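Local coordinates for protein CG4930 (Drosophila melanogaster, PDB 3ISM) that inhibits the nuclease EndoG by binding it in a complex, at residues 315-320 / 341-346. The protein carries 1 engineered substitution. Sequence-based numbering, arbitrary orientation.
Sequences KMVKME and EFYEKA
Tyr343 OH is gripped by one hydrogen bond, donated by the backbone N of Gly322, just beyond the turn that closes helix 309-317. Beside it, Glu320 CG lies 3.5 Å from Tyr343 OH, a contact of carbon with oxygen; beyond CG the Glu320 chain is extended and leads away from the phenol, so that OE1 forms a salt bridge with Arg327, its carboxylate plane 86° from the ring. The positive phi of Glu320 marks a Schellman motif: Glu320 N bonds to Val317 O and the next backbone N to Met316 O, so this carbonyl is already held where Tyr343 meets it. With CG anti to the carbonyl carbon (chi1 -61°), Tyr343 reaches this helix end edge-on: CE2 sits 3.3 Å from Met316 O, in the ring plane, and CD2 3.9 Å from Val317 CA. Phe342 CD2 rides 3.6 Å above the Tyr343 ring plane, over its centre. The bend at chi3 (74°) brings Met316 CE to the Phe342 edge, 3.9 Å from CZ. From helix 290-305, Phe297 meets Phe342 edge-to-face and Ile296 and Val303 touch Met316. An alanine at Tyr343 would probably loosen the packing of short helix 340-343 against the end of helix 309-317, losing ring and hydroxyl together. With no hydrogen bond between the segments, their direct attachment rests on two ring edges, Tyr343 against helix-end backbone and Phe342 against the Met316 methyl.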
loop_
_atom_site.group_PDB
_atom_site.type_symbol
_atom_site.label_atom_id
_atom_site.label_comp_id
_atom_site.label_asym_id
_atom_site.label_seq_id
_atom_site.Cartn_x
_atom_site.Cartn_y
_atom_site.Cartn_z
ATOM N N LYS C 315 -40.640 27.014 -5.187
ATOM C CA LYS C 315 -39.530 26.434 -5.933
ATOM C C LYS C 315 -38.171 26.905 -5.416
ATOM O O LYS C 315 -37.413 26.106 -4.873
ATOM C CB LYS C 315 -39.680 26.684 -7.446
ATOM C CG LYS C 315 -41.068 26.328 -8.012
ATOM C CD LYS C 315 -41.421 24.859 -7.781
ATOM C CE LYS C 315 -42.805 24.529 -8.315
ATOM N NZ LYS C 315 -43.067 23.057 -8.261
ATOM N N MET C 316 -37.877 28.194 -5.563
ATOM C CA MET C 316 -36.553 28.718 -5.211
ATOM C C MET C 316 -36.227 28.676 -3.710
ATOM O O MET C 316 -35.083 28.348 -3.320
ATOM C CB MET C 316 -36.379 30.130 -5.749
ATOM C CG MET C 316 -36.483 30.229 -7.255
ATOM S SD MET C 316 -35.739 31.738 -7.881
ATOM C CE MET C 316 -33.996 31.337 -7.694
ATOM N N VAL C 317 -37.232 28.998 -2.886
ATOM C CA VAL C 317 -37.107 28.918 -1.430
ATOM C C VAL C 317 -37.278 27.476 -0.934
ATOM O O VAL C 317 -36.356 26.913 -0.337
ATOM C CB VAL C 317 -38.117 29.847 -0.702
ATOM C CG1 VAL C 317 -38.102 29.599 0.814
ATOM C CG2 VAL C 317 -37.819 31.309 -1.006
ATOM N N LYS C 318 -38.446 26.889 -1.206
ATOM C CA LYS C 318 -38.825 25.576 -0.677
ATOM C C LYS C 318 -37.841 24.466 -1.040
ATOM O O LYS C 318 -37.472 23.658 -0.186
ATOM C CB LYS C 318 -40.241 25.201 -1.130
ATOM C CG LYS C 318 -40.726 23.830 -0.652
ATOM C CD LYS C 318 -42.257 23.724 -0.725
ATOM C CE LYS C 318 -42.764 23.466 -2.145
ATOM N NZ LYS C 318 -44.239 23.679 -2.260
ATOM N N MET C 319 -37.395 24.452 -2.295
ATOM C CA MET C 319 -36.463 23.428 -2.761
ATOM C C MET C 319 -34.993 23.826 -2.646
ATOM O O MET C 319 -34.117 23.138 -3.196
ATOM C CB MET C 319 -36.795 23.026 -4.187
ATOM C CG MET C 319 -38.226 22.585 -4.357
ATOM S SD MET C 319 -38.616 22.482 -6.102
ATOM C CE MET C 319 -39.986 21.310 -6.061
ATOM N N GLU C 320 -34.733 24.927 -1.937
ATOM C CA GLU C 320 -33.372 25.389 -1.636
ATOM C C GLU C 320 -32.527 25.560 -2.909
ATOM O O GLU C 320 -31.460 24.966 -3.050
ATOM C CB GLU C 320 -32.708 24.418 -0.651
ATOM C CG GLU C 320 -31.553 24.988 0.173
ATOM C CD GLU C 320 -30.873 23.922 1.027
ATOM O OE1 GLU C 320 -31.586 23.200 1.771
ATOM O OE2 GLU C 320 -29.621 23.813 0.953
ATOM N N GLU C 341 -29.075 35.168 3.489
ATOM C CA GLU C 341 -29.479 36.478 2.963
ATOM C C GLU C 341 -30.171 36.417 1.598
ATOM O O GLU C 341 -31.052 37.233 1.315
ATOM C CB GLU C 341 -28.273 37.442 2.894
ATOM C CG GLU C 341 -27.206 37.281 4.004
ATOM C CD GLU C 341 -26.248 36.095 3.768
ATOM O OE1 GLU C 341 -25.877 35.820 2.599
ATOM O OE2 GLU C 341 -25.862 35.434 4.759
ATOM N N PHE C 342 -29.757 35.462 0.757
ATOM C CA PHE C 342 -30.345 35.267 -0.579
ATOM C C PHE C 342 -31.857 35.025 -0.530
ATOM O O PHE C 342 -32.605 35.546 -1.361
ATOM C CB PHE C 342 -29.656 34.104 -1.320
ATOM C CG PHE C 342 -30.395 33.646 -2.560
ATOM C CD1 PHE C 342 -30.193 34.280 -3.774
ATOM C CD2 PHE C 342 -31.299 32.588 -2.501
ATOM C CE1 PHE C 342 -30.872 33.875 -4.907
ATOM C CE2 PHE C 342 -31.986 32.182 -3.626
ATOM C CZ PHE C 342 -31.767 32.829 -4.839
ATOM N N TYR C 343 -32.288 34.227 0.444
ATOM C CA TYR C 343 -33.683 33.826 0.571
ATOM C C TYR C 343 -34.526 34.864 1.298
ATOM O O TYR C 343 -35.753 34.835 1.208
ATOM C CB TYR C 343 -33.790 32.491 1.313
ATOM C CG TYR C 343 -33.089 31.348 0.634
ATOM C CD1 TYR C 343 -31.772 31.029 0.954
ATOM C CD2 TYR C 343 -33.737 30.586 -0.338
ATOM C CE1 TYR C 343 -31.122 29.988 0.336
ATOM C CE2 TYR C 343 -33.083 29.539 -0.977
ATOM C CZ TYR C 343 -31.775 29.245 -0.629
ATOM O OH TYR C 343 -31.109 28.200 -1.235
ATOM N N GLU C 344 -33.871 35.769 2.021
ATOM C CA GLU C 344 -34.568 36.767 2.840
ATOM C C GLU C 344 -35.174 37.912 2.012
ATOM O O GLU C 344 -34.809 39.081 2.173
ATOM C CB GLU C 344 -33.654 37.288 3.961
ATOM C CG GLU C 344 -33.558 36.342 5.167
ATOM C CD GLU C 344 -32.324 36.576 6.024
ATOM O OE1 GLU C 344 -31.902 37.739 6.164
ATOM O OE2 GLU C 344 -31.770 35.588 6.559
ATOM N N LYS C 345 -36.101 37.544 1.126
ATOM C CA LYS C 345 -36.823 38.475 0.259
ATOM C C LYS C 345 -38.285 38.041 0.124
ATOM O O LYS C 345 -38.599 36.856 0.252
ATOM C CB LYS C 345 -36.164 38.565 -1.124
ATOM C CG LYS C 345 -34.819 39.269 -1.114
ATOM C CD LYS C 345 -34.648 40.191 -2.303
ATOM C CE LYS C 345 -33.442 41.097 -2.116
ATOM N NZ LYS C 345 -33.490 41.832 -0.815
ATOM N N ALA C 346 -39.162 39.015 -0.129
ATOM C CA ALA C 346 -40.625 38.831 -0.167
ATOM C C ALA C 346 -41.202 38.195 1.107
ATOM O O ALA C 346 -42.203 37.474 1.056
ATOM C CB ALA C 346 -41.059 38.060 -1.426
#